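Local coordinates for protein xylosidase (Xanthomonas axonopodis pv. citri, PDB 6XN2) that probably hydrolyses xylan-derived oligosaccharides as a family 43 glycoside hydrolase, and is captured here with xylose units bound in its active-site pocket, at residues Tyr63-Leu68 with Met117-Ala122. Residues are numbered along the deposited sequence; the frame is centred on the assembly and turned at random.
With XYP (beta-D-xylopyranose), chain E.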
loop_
_atom_site.group_PDB
_atom_site.type_symbol
_atom_site.label_atom_id
_atom_site.label_comp_id
_atom_site.label_asym_id
_atom_site.label_seq_id
_atom_site.Cartn_x
_atom_site.Cartn_y
_atom_site.Cartn_z
ATOM N N TYR A 63 3.220 -9.609 0.679
ATOM C CA TYR A 63 2.162 -9.599 1.679
ATOM C C TYR A 63 0.975 -8.833 1.108
ATOM O O TYR A 63 0.916 -7.604 1.194
ATOM C CB TYR A 63 2.658 -8.973 2.992
ATOM C CG TYR A 63 3.860 -9.704 3.558
ATOM C CD1 TYR A 63 5.148 -9.425 3.105
ATOM C CD2 TYR A 63 3.710 -10.694 4.520
ATOM C CE1 TYR A 63 6.255 -10.114 3.605
ATOM C CE2 TYR A 63 4.812 -11.383 5.027
ATOM C CZ TYR A 63 6.079 -11.093 4.564
ATOM O OH TYR A 63 7.178 -11.780 5.064
ATOM N N PRO A 64 0.047 -9.557 0.478
ATOM C CA PRO A 64 -1.138 -8.938 -0.119
ATOM C C PRO A 64 -2.386 -9.128 0.746
ATOM O O PRO A 64 -2.338 -9.884 1.724
ATOM C CB PRO A 64 -1.270 -9.686 -1.444
ATOM C CG PRO A 64 -0.805 -11.090 -1.089
ATOM C CD PRO A 64 0.195 -10.964 0.057
ATOM N N SER A 65 -3.469 -8.429 0.408
ATOM C CA SER A 65 -4.787 -8.744 0.955
ATOM C C SER A 65 -5.338 -9.975 0.253
ATOM O O SER A 65 -4.843 -10.360 -0.805
ATOM C CB SER A 65 -5.756 -7.578 0.780
ATOM O OG SER A 65 -5.265 -6.427 1.429
ATOM N N HIS A 66 -6.368 -10.575 0.837
ATOM C CA HIS A 66 -6.997 -11.785 0.259
ATOM C C HIS A 66 -8.480 -11.529 0.045
ATOM O O HIS A 66 -9.201 -11.642 0.973
ATOM C CB HIS A 66 -6.800 -12.999 1.159
ATOM C CG HIS A 66 -7.429 -14.224 0.595
ATOM N ND1 HIS A 66 -7.602 -15.365 1.309
ATOM C CD2 HIS A 66 -7.924 -14.487 -0.623
ATOM C CE1 HIS A 66 -8.180 -16.267 0.568
ATOM N NE2 HIS A 66 -8.385 -15.758 -0.604
ATOM N N ASP A 67 -8.855 -11.141 -1.159
ATOM C CA ASP A 67 -10.226 -10.853 -1.504
ATOM C C ASP A 67 -11.012 -12.117 -1.518
ATOM O O ASP A 67 -10.587 -13.078 -2.058
ATOM C CB ASP A 67 -10.301 -10.236 -2.894
ATOM C CG ASP A 67 -9.794 -8.844 -2.945
ATOM O OD1 ASP A 67 -9.756 -8.197 -1.920
ATOM O OD2 ASP A 67 -9.471 -8.385 -4.017
ATOM N N LEU A 68 -12.195 -12.088 -0.950
ATOM C CA LEU A 68 -13.033 -13.261 -0.877
ATOM C C LEU A 68 -14.259 -13.185 -1.759
ATOM O O LEU A 68 -14.937 -12.220 -1.760
ATOM C CB LEU A 68 -13.466 -13.492 0.547
ATOM C CG LEU A 68 -12.385 -13.806 1.534
ATOM C CD1 LEU A 68 -12.928 -13.857 2.929
ATOM C CD2 LEU A 68 -11.705 -15.089 1.161
ATOM N N MET A 117 -9.972 -7.153 7.062
ATOM C CA MET A 117 -8.523 -7.232 7.102
ATOM C C MET A 117 -7.976 -6.706 5.781
ATOM O O MET A 117 -7.915 -7.438 4.790
ATOM C CB MET A 117 -8.088 -8.670 7.355
ATOM C CG MET A 117 -8.643 -9.245 8.655
ATOM S SD MET A 117 -7.588 -8.793 10.050
ATOM C CE MET A 117 -6.437 -10.164 10.059
ATOM N N TRP A 118 -7.639 -5.425 5.758
ATOM C CA TRP A 118 -7.206 -4.730 4.559
ATOM C C TRP A 118 -5.705 -4.699 4.295
ATOM O O TRP A 118 -4.981 -5.354 4.950
ATOM C CB TRP A 118 -7.850 -3.347 4.521
ATOM C CG TRP A 118 -9.338 -3.387 4.228
ATOM C CD1 TRP A 118 -10.116 -4.462 4.170
ATOM C CD2 TRP A 118 -10.182 -2.277 3.936
ATOM N NE1 TRP A 118 -11.394 -4.116 3.861
ATOM C CE2 TRP A 118 -11.458 -2.775 3.707
ATOM C CE3 TRP A 118 -9.976 -0.913 3.827
ATOM C CZ2 TRP A 118 -12.513 -1.963 3.383
ATOM C CZ3 TRP A 118 -11.021 -0.121 3.516
ATOM C CH2 TRP A 118 -12.268 -0.637 3.299
ATOM N N ALA A 119 -5.283 -3.936 3.306
ATOM C CA ALA A 119 -3.906 -3.825 2.868
ATOM C C ALA A 119 -2.795 -3.870 3.910
ATOM O O ALA A 119 -2.569 -2.931 4.553
ATOM C CB ALA A 119 -3.756 -2.593 2.034
ATOM N N PRO A 120 -2.044 -4.961 3.965
ATOM C CA PRO A 120 -1.009 -5.075 4.976
ATOM C C PRO A 120 0.403 -4.836 4.507
ATOM O O PRO A 120 0.638 -4.601 3.368
ATOM C CB PRO A 120 -1.117 -6.534 5.351
ATOM C CG PRO A 120 -1.398 -7.179 4.067
ATOM C CD PRO A 120 -2.239 -6.231 3.279
ATOM N N ASP A 121 1.336 -4.913 5.436
ATOM C CA ASP A 121 2.746 -4.793 5.089
ATOM C C ASP A 121 3.560 -5.570 6.108
ATOM O O ASP A 121 3.021 -6.062 7.101
ATOM C CB ASP A 121 3.192 -3.325 5.039
ATOM C CG ASP A 121 4.490 -3.134 4.259
ATOM O OD1 ASP A 121 4.959 -4.113 3.636
ATOM O OD2 ASP A 121 5.039 -2.012 4.265
ATOM N N ALA A 122 4.857 -5.691 5.870
ATOM C CA ALA A 122 5.699 -6.447 6.777
ATOM C C ALA A 122 7.024 -5.746 7.001
ATOM O O ALA A 122 7.427 -4.892 6.209
ATOM C CB ALA A 122 5.922 -7.854 6.242
HETATM O O1 XYP E . -9.863 1.133 -0.335
HETATM C C1 XYP E . -9.080 -0.015 -0.568
HETATM C C2 XYP E . -8.022 -0.095 0.512
HETATM C C3 XYP E . -7.403 -1.453 0.613
HETATM C C4 XYP E . -8.476 -2.521 0.643
HETATM C C5 XYP E . -9.360 -2.366 -0.560
HETATM O O2 XYP E . -6.958 0.824 0.307
HETATM O O3 XYP E . -6.724 -1.379 1.831
HETATM O O4 XYP E . -7.894 -3.783 0.579
HETATM O O5 XYP E . -9.965 -1.105 -0.564
HETATM O O HOH W 1 -7.013 -9.716 3.415
#
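Y63, P64 and S65 run almost antiparallel to M117-A122 (168° apart), with the CA atoms of S65 and A119 5.4 Å from each other. The backbones exchange no direct hydrogen bond; one water bridges them, donating to M117 O and accepting from H66 N, at 2.8 Å each. The methyl of A122 sits squarely over the Y63 ring as a CH-pi contact, CB 3.5 Å from the ring centroid. Placing CG beside the backbone N (chi1 -58°) turns the Y63 ring face onto that methyl, while its hydroxyl bonds P152 O. P120 wedges in next, its CG 3.7 Å from Y63 O and its CD against S65 OG. That hydroxyl bonds D50; it also comes close to A119 N, but in a direction unsuited to a hydrogen bond. A119 N gives XYP O3 a long hydrogen bond (3.3 Å, 152°). One indole face of W118 packs against the sugar, XYP C4 lying 3.6 Å from the ring plane, offset toward the rim; NE1 is held by F81 O. The A119 side chain is about 4 Å from a bound calcium ion. As in the five-bladed propeller of GH43, the contact joins neighbouring four-stranded antiparallel sheets: strand 59-67, flanked by 47-56 and 85-91, meets edge strand 121-125.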